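Local coordinates for Adp-heptose LPS heptosyltransferase II (Escherichia coli, PDB 1PSW), which transfers the second heptose from ADP-L-glycero-beta-D-manno-heptose onto the heptosyl-Kdo2-lipid A module during assembly of the lipopolysaccharide core, at residues I6-V11 with M15-L20; L45-E50 with A255-A260. All coordinates share one frame; numbering follows the deposited sequence.

Interaction 1. Residues I6-V11 with M15-L20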
ATOM      1  N   ILE A   6       6.906 -15.038  -1.274  1.00 20.99           N
ATOM      2  CA  ILE A   6       5.669 -15.110  -2.031  1.00 21.00           C
ATOM      3  C   ILE A   6       4.906 -13.902  -1.512  1.00 21.26           C
ATOM      4  O   ILE A   6       4.388 -13.922  -0.395  1.00 20.29           O
ATOM      5  CB  ILE A   6       4.877 -16.398  -1.710  1.00 22.44           C
ATOM      6  CG1 ILE A   6       5.751 -17.633  -1.942  1.00 21.42           C
ATOM      7  CG2 ILE A   6       3.611 -16.449  -2.555  1.00 21.95           C
ATOM      8  CD1 ILE A   6       6.261 -17.791  -3.368  1.00 22.17           C
ATOM      9  N   GLY A   7       4.864 -12.840  -2.307  1.00 22.43           N
ATOM     10  CA  GLY A   7       4.197 -11.627  -1.870  1.00 22.41           C
ATOM     11  C   GLY A   7       2.694 -11.621  -2.034  1.00 23.94           C
ATOM     12  O   GLY A   7       2.145 -12.406  -2.818  1.00 22.15           O
ATOM     13  N   PRO A   8       1.997 -10.735  -1.302  1.00 23.53           N
ATOM     14  CA  PRO A   8       0.540 -10.638  -1.382  1.00 25.84           C
ATOM     15  C   PRO A   8       0.093 -10.003  -2.689  1.00 26.40           C
ATOM     16  O   PRO A   8       0.905  -9.428  -3.411  1.00 29.23           O
ATOM     17  CB  PRO A   8       0.188  -9.802  -0.159  1.00 25.53           C
ATOM     18  CG  PRO A   8       1.360  -8.892  -0.030  1.00 25.15           C
ATOM     19  CD  PRO A   8       2.527  -9.825  -0.269  1.00 24.78           C
ATOM     20  N   SER A   9      -1.198 -10.101  -2.983  1.00 27.93           N
ATOM     21  CA  SER A   9      -1.748  -9.562  -4.220  1.00 30.66           C
ATOM     22  C   SER A   9      -2.543  -8.282  -4.027  1.00 30.09           C
ATOM     23  O   SER A   9      -3.419  -7.974  -4.824  1.00 31.49           O
ATOM     24  CB  SER A   9      -2.640 -10.608  -4.879  1.00 32.67           C
ATOM     25  OG  SER A   9      -1.906 -11.794  -5.112  1.00 36.46           O
ATOM     26  N   TRP A  10      -2.247  -7.543  -2.967  1.00 29.31           N
ATOM     27  CA  TRP A  10      -2.936  -6.292  -2.705  1.00 28.83           C
ATOM     28  C   TRP A  10      -1.909  -5.213  -2.453  1.00 25.92           C
ATOM     29  O   TRP A  10      -0.911  -5.456  -1.781  1.00 22.97           O
ATOM     30  CB  TRP A  10      -3.848  -6.425  -1.491  1.00 31.94           C
ATOM     31  CG  TRP A  10      -4.933  -7.412  -1.692  1.00 38.05           C
ATOM     32  CD1 TRP A  10      -4.957  -8.706  -1.259  1.00 39.22           C
ATOM     33  CD2 TRP A  10      -6.159  -7.199  -2.396  1.00 40.88           C
ATOM     34  NE1 TRP A  10      -6.127  -9.314  -1.648  1.00 42.88           N
ATOM     35  CE2 TRP A  10      -6.883  -8.411  -2.349  1.00 43.46           C
ATOM     36  CE3 TRP A  10      -6.715  -6.102  -3.065  1.00 43.75           C
ATOM     37  CZ2 TRP A  10      -8.144  -8.555  -2.943  1.00 44.31           C
ATOM     38  CZ3 TRP A  10      -7.966  -6.244  -3.656  1.00 44.61           C
ATOM     39  CH2 TRP A  10      -8.666  -7.463  -3.592  1.00 46.06           C
ATOM     40  N   VAL A  11      -2.154  -4.025  -2.994  1.00 24.11           N
ATOM     41  CA  VAL A  11      -1.235  -2.912  -2.823  1.00 23.40           C
ATOM     42  C   VAL A  11      -0.893  -2.662  -1.360  1.00 21.18           C
ATOM     43  O   VAL A  11       0.282  -2.615  -0.999  1.00 21.60           O
ATOM     44  CB  VAL A  11      -1.812  -1.615  -3.433  1.00 24.61           C
ATOM     45  CG1 VAL A  11      -0.903  -0.440  -3.114  1.00 24.66           C
ATOM     46  CG2 VAL A  11      -1.947  -1.769  -4.942  1.00 26.68           C
HETATM   47  N   MSE A  15       2.800  -3.196   0.374  1.00 18.01           N
HETATM   48  CA  MSE A  15       3.534  -2.098   0.969  1.00 21.52           C
HETATM   49  C   MSE A  15       3.984  -2.540   2.371  1.00 21.21           C
HETATM   50  O   MSE A  15       5.135  -2.334   2.756  1.00 19.07           O
HETATM   51  CB  MSE A  15       2.634  -0.855   1.031  1.00 23.16           C
HETATM   52  CG  MSE A  15       3.392   0.489   1.147  1.00 31.06           C
HETATM   53 SE   MSE A  15       4.567   0.844  -0.361  1.00 39.61          SE
HETATM   54  CE  MSE A  15       6.297   0.662   0.527  1.00 27.93           C
HETATM   55  N   MSE A  16       3.080  -3.164   3.128  1.00 19.73           N
HETATM   56  CA  MSE A  16       3.414  -3.629   4.471  1.00 22.16           C
HETATM   57  C   MSE A  16       4.518  -4.679   4.460  1.00 19.99           C
HETATM   58  O   MSE A  16       5.315  -4.744   5.385  1.00 21.76           O
HETATM   59  CB  MSE A  16       2.191  -4.240   5.168  1.00 27.61           C
HETATM   60  CG  MSE A  16       1.027  -3.313   5.315  1.00 40.07           C
HETATM   61 SE   MSE A  16       1.590  -1.657   6.052  1.00 56.01          SE
HETATM   62  CE  MSE A  16       1.948  -2.260   7.812  1.00 45.24           C
ATOM     63  N   SER A  17       4.560  -5.504   3.417  1.00 18.30           N
ATOM     64  CA  SER A  17       5.561  -6.556   3.352  1.00 17.29           C
ATOM     65  C   SER A  17       6.968  -5.990   3.265  1.00 16.84           C
ATOM     66  O   SER A  17       7.939  -6.695   3.537  1.00 16.66           O
ATOM     67  CB  SER A  17       5.289  -7.504   2.180  1.00 18.56           C
ATOM     68  OG  SER A  17       5.510  -6.891   0.923  1.00 18.98           O
ATOM     69  N   GLN A  18       7.096  -4.716   2.912  1.00 16.30           N
ATOM     70  CA  GLN A  18       8.426  -4.136   2.847  1.00 16.84           C
ATOM     71  C   GLN A  18       9.075  -4.181   4.226  1.00 16.52           C
ATOM     72  O   GLN A  18      10.292  -4.254   4.336  1.00 16.81           O
ATOM     73  CB  GLN A  18       8.395  -2.685   2.361  1.00 18.22           C
ATOM     74  CG  GLN A  18       9.794  -2.174   2.040  1.00 19.76           C
ATOM     75  CD  GLN A  18       9.859  -0.679   1.805  1.00 22.74           C
ATOM     76  OE1 GLN A  18      10.856  -0.159   1.294  1.00 25.01           O
ATOM     77  NE2 GLN A  18       8.799   0.023   2.181  1.00 19.51           N
ATOM     78  N   SER A  19       8.270  -4.123   5.284  1.00 16.62           N
ATOM     79  CA  SER A  19       8.824  -4.170   6.636  1.00 17.11           C
ATOM     80  C   SER A  19       9.556  -5.479   6.887  1.00 16.94           C
ATOM     81  O   SER A  19      10.565  -5.505   7.595  1.00 16.07           O
ATOM     82  CB  SER A  19       7.725  -3.999   7.683  1.00 16.83           C
ATOM     83  OG  SER A  19       7.266  -2.661   7.702  1.00 19.45           O
ATOM     84  N   LEU A  20       9.044  -6.571   6.329  1.00 16.25           N
ATOM     85  CA  LEU A  20       9.709  -7.854   6.482  1.00 17.14           C
ATOM     86  C   LEU A  20      11.057  -7.804   5.752  1.00 16.28           C
ATOM     87  O   LEU A  20      12.073  -8.240   6.296  1.00 18.18           O
ATOM     88  CB  LEU A  20       8.849  -8.995   5.915  1.00 15.55           C
ATOM     89  CG  LEU A  20       9.565 -10.351   5.815  1.00 18.69           C
ATOM     90  CD1 LEU A  20       9.999 -10.826   7.203  1.00 16.86           C
ATOM     91  CD2 LEU A  20       8.635 -11.375   5.172  1.00 16.99           C
TER
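The ring of Pro8 is the group to look at first on the loop side, and it meets the helix at a corner, with CD 4.4 Å from Ser17 OG. The Pro8 side chain also touches Asp13 and Met14 of the same helix. This is the first beta-loop-alpha unit of the N-terminal Rossmann-like domain of a GT-B glycosyltransferase: strand 2-6 ends, the chain turns through Gly7 to Trp10, and helix 11-27 runs on, with Trp10 at the N-cap.

The flat peptide group at Val11 makes the one polar bond between the segments. Met15 N donates to Val11 O at 2.9 Å, with an N-H...O angle of 157°, an i to i+4 bond of the first helical turn. Met15 CB sits beside the same oxygen, at 3.6 Å. From there the selenomethionine chain turns away from the loop: CG is anti to the backbone N (chi1 -159°), the chain bends further out, and the side chain touches His274 and Ala278 of helix 271-278 in the C-terminal domain. Val11 touches Val275 of that helix, so this first turn also faces the other half of the enzyme.

Farther along, the helix tightens, with Gln18 N bonding to Met15 O and Ser19 N to Met16 O, three residues back instead of four. Ser17 has its hydroxyl between its own N and carbonyl carbon (chi1 69°), where OG is hydrogen-bonded to both Met14 O and Tyr21 OH; the proline CD is merely a nonpolar neighbour of that oxygen.

Interaction 2. Residues L45-E50 with A255-A260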
ATOM      1  N   LEU A  45       7.399  -3.065  -6.511  1.00 20.23           N
ATOM      2  CA  LEU A  45       8.598  -3.734  -6.029  1.00 22.77           C
ATOM      3  C   LEU A  45       9.855  -3.049  -6.547  1.00 22.69           C
ATOM      4  O   LEU A  45      10.886  -3.031  -5.870  1.00 23.63           O
ATOM      5  CB  LEU A  45       8.599  -5.196  -6.479  1.00 21.14           C
ATOM      6  CG  LEU A  45       7.532  -6.085  -5.836  1.00 22.49           C
ATOM      7  CD1 LEU A  45       7.426  -7.394  -6.599  1.00 20.08           C
ATOM      8  CD2 LEU A  45       7.881  -6.328  -4.373  1.00 20.90           C
ATOM      9  N   SER A  46       9.774  -2.493  -7.752  1.00 23.25           N
ATOM     10  CA  SER A  46      10.934  -1.837  -8.342  1.00 25.43           C
ATOM     11  C   SER A  46      11.287  -0.570  -7.566  1.00 25.05           C
ATOM     12  O   SER A  46      12.384  -0.036  -7.714  1.00 26.90           O
ATOM     13  CB  SER A  46      10.676  -1.489  -9.811  1.00 27.35           C
ATOM     14  OG  SER A  46       9.825  -0.360  -9.932  1.00 31.75           O
ATOM     15  N   ARG A  47      10.359  -0.093  -6.738  1.00 23.04           N
ATOM     16  CA  ARG A  47      10.607   1.095  -5.938  1.00 21.69           C
ATOM     17  C   ARG A  47      11.204   0.749  -4.577  1.00 22.97           C
ATOM     18  O   ARG A  47      11.587   1.651  -3.834  1.00 24.21           O
ATOM     19  CB  ARG A  47       9.313   1.902  -5.743  1.00 20.75           C
ATOM     20  CG  ARG A  47       8.653   2.382  -7.020  1.00 21.39           C
ATOM     21  CD  ARG A  47       9.583   3.247  -7.862  1.00 22.39           C
ATOM     22  NE  ARG A  47      10.208   4.330  -7.101  1.00 22.25           N
ATOM     23  CZ  ARG A  47      10.929   5.299  -7.662  1.00 24.27           C
ATOM     24  NH1 ARG A  47      11.104   5.318  -8.979  1.00 23.23           N
ATOM     25  NH2 ARG A  47      11.487   6.237  -6.914  1.00 20.11           N
HETATM   26  N   MSE A  48      11.267  -0.546  -4.249  1.00 23.33           N
HETATM   27  CA  MSE A  48      11.821  -1.017  -2.976  1.00 24.15           C
HETATM   28  C   MSE A  48      13.262  -1.486  -3.167  1.00 25.11           C
HETATM   29  O   MSE A  48      13.519  -2.461  -3.882  1.00 25.69           O
HETATM   30  CB  MSE A  48      10.990  -2.184  -2.430  1.00 25.69           C
HETATM   31  CG  MSE A  48       9.556  -1.829  -2.092  1.00 25.66           C
HETATM   32 SE   MSE A  48       8.593  -3.385  -1.532  1.00 36.49          SE
HETATM   33  CE  MSE A  48       6.775  -2.842  -2.027  1.00 27.72           C
ATOM     34  N   PRO A  49      14.225  -0.783  -2.548  1.00 25.77           N
ATOM     35  CA  PRO A  49      15.640  -1.146  -2.664  1.00 25.88           C
ATOM     36  C   PRO A  49      16.018  -2.481  -2.019  1.00 25.09           C
ATOM     37  O   PRO A  49      17.050  -3.065  -2.350  1.00 24.87           O
ATOM     38  CB  PRO A  49      16.355   0.043  -2.021  1.00 26.18           C
ATOM     39  CG  PRO A  49      15.378   0.506  -0.995  1.00 28.51           C
ATOM     40  CD  PRO A  49      14.060   0.431  -1.732  1.00 25.71           C
ATOM     41  N   GLU A  50      15.186  -2.953  -1.098  1.00 22.71           N
ATOM     42  CA  GLU A  50      15.444  -4.216  -0.418  1.00 22.58           C
ATOM     43  C   GLU A  50      15.207  -5.423  -1.326  1.00 22.85           C
ATOM     44  O   GLU A  50      15.700  -6.522  -1.053  1.00 22.11           O
ATOM     45  CB  GLU A  50      14.548  -4.355   0.821  1.00 23.54           C
ATOM     46  CG  GLU A  50      14.703  -3.258   1.876  1.00 26.27           C
ATOM     47  CD  GLU A  50      14.047  -1.941   1.488  1.00 29.24           C
ATOM     48  OE1 GLU A  50      13.113  -1.947   0.650  1.00 28.18           O
ATOM     49  OE2 GLU A  50      14.454  -0.894   2.041  1.00 32.25           O
ATOM     50  N   ALA A 255       2.676   6.004 -10.068  1.00 15.35           N
ATOM     51  CA  ALA A 255       1.775   6.474  -9.022  1.00 15.61           C
ATOM     52  C   ALA A 255       2.578   6.881  -7.788  1.00 14.58           C
ATOM     53  O   ALA A 255       2.301   7.909  -7.171  1.00 15.67           O
ATOM     54  CB  ALA A 255       0.766   5.381  -8.660  1.00 15.55           C
ATOM     55  N   VAL A 256       3.567   6.064  -7.428  1.00 14.11           N
ATOM     56  CA  VAL A 256       4.416   6.345  -6.271  1.00 15.28           C
ATOM     57  C   VAL A 256       5.098   7.701  -6.434  1.00 16.18           C
ATOM     58  O   VAL A 256       5.114   8.519  -5.519  1.00 15.15           O
ATOM     59  CB  VAL A 256       5.511   5.280  -6.112  1.00 16.25           C
ATOM     60  CG1 VAL A 256       6.561   5.767  -5.134  1.00 13.87           C
ATOM     61  CG2 VAL A 256       4.887   3.966  -5.615  1.00 15.14           C
ATOM     62  N   ILE A 257       5.668   7.925  -7.613  1.00 15.23           N
ATOM     63  CA  ILE A 257       6.360   9.172  -7.916  1.00 14.27           C
ATOM     64  C   ILE A 257       5.417  10.379  -7.826  1.00 13.38           C
ATOM     65  O   ILE A 257       5.722  11.356  -7.157  1.00 14.68           O
ATOM     66  CB  ILE A 257       6.999   9.113  -9.335  1.00 14.36           C
ATOM     67  CG1 ILE A 257       8.107   8.049  -9.362  1.00 15.72           C
ATOM     68  CG2 ILE A 257       7.554  10.485  -9.709  1.00 14.26           C
ATOM     69  CD1 ILE A 257       8.535   7.622 -10.760  1.00 16.70           C
ATOM     70  N   LEU A 258       4.262  10.285  -8.477  1.00 13.78           N
ATOM     71  CA  LEU A 258       3.294  11.393  -8.464  1.00 15.33           C
ATOM     72  C   LEU A 258       2.743  11.705  -7.070  1.00 14.68           C
ATOM     73  O   LEU A 258       2.532  12.867  -6.721  1.00 15.51           O
ATOM     74  CB  LEU A 258       2.146  11.106  -9.436  1.00 14.89           C
ATOM     75  CG  LEU A 258       2.561  11.136 -10.915  1.00 18.27           C
ATOM     76  CD1 LEU A 258       1.416  10.672 -11.808  1.00 20.90           C
ATOM     77  CD2 LEU A 258       3.001  12.546 -11.303  1.00 17.86           C
ATOM     78  N   ILE A 259       2.480  10.663  -6.292  1.00 15.16           N
ATOM     79  CA  ILE A 259       2.003  10.853  -4.936  1.00 16.02           C
ATOM     80  C   ILE A 259       3.083  11.610  -4.147  1.00 16.68           C
ATOM     81  O   ILE A 259       2.785  12.537  -3.390  1.00 16.81           O
ATOM     82  CB  ILE A 259       1.683   9.482  -4.273  1.00 16.83           C
ATOM     83  CG1 ILE A 259       0.378   8.940  -4.866  1.00 17.32           C
ATOM     84  CG2 ILE A 259       1.561   9.632  -2.740  1.00 16.16           C
ATOM     85  CD1 ILE A 259       0.041   7.514  -4.464  1.00 18.97           C
ATOM     86  N   ALA A 260       4.340  11.236  -4.352  1.00 15.46           N
ATOM     87  CA  ALA A 260       5.447  11.894  -3.668  1.00 16.89           C
ATOM     88  C   ALA A 260       5.496  13.383  -4.034  1.00 17.09           C
ATOM     89  O   ALA A 260       5.903  14.208  -3.224  1.00 18.48           O
ATOM     90  CB  ALA A 260       6.767  11.216  -4.057  1.00 14.40           C
TER
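Arg47 reaches across to Val256 and Ile257, and nearly everything that joins these segments passes through this one side chain. It stands in a type I beta turn, Leu45 to Met48, closed by Met48 N to Leu45 O at 3.0 Å, between helix 42-45 and strand 51-56 of the N-terminal domain. The other side is helix 252-260 of the C-terminal Rossmann-like domain, so this is a bridge between the two halves of the GT-B fold.

The close part is at the guanidinium. Ile257 lies over one of its faces, CG1 4.0 Å above the plane and shifted toward the rim, while Ile257 CD1 comes to 3.9 Å from Arg47 NH1. The two side chains cross at about a right angle. Arg47 gets there by folding: after CG, set anti to the carbonyl carbon, the chain bends at chi2 (-58°) and again at chi3 (-51°). Lower on the stem, CG meets Val256 CG2 at 4.3 Å, a lighter touch.

Away from this point the contact is loose. The nearest CA atoms, those of Arg47 and Val256, are still 8.1 Å apart, and Ser46 on the turn and Pro49 just beyond it are exposed to solvent. Val256 and Ile257 are buried, backed by Val275 and Thr170 respectively.

Two of the arginine's nitrogens have polar partners outside these segments: NH1 forms a salt bridge with Glu166 OE2, and NH2 is hydrogen-bonded to Gln161 O. The charge is thus probably balanced by Glu166, while the contact with helix 252-260 itself is van der Waals packing of Ile257 and Val256 on the arginine.

How the interactions relate
The centres of interaction 1 and interaction 2 lie 13 Å apart, and both belong to the region where the two Rossmann-like domains meet. They touch directly on the N-terminal side, where Gln18 CG packs 4.0 Å from Met48 SE; Leu45 also rests on Met14 of helix 11-27. On the C-terminal side Val275 of helix 271-278 is common to both. Interaction 1 is local, between the loop after strand 2-6 and the first turns of helix 11-27, whereas interaction 2 joins segments 205 residues apart. In GT-B enzymes the nucleotide-sugar donor typically binds in the cleft between the domains, and both contacts lie near that junction.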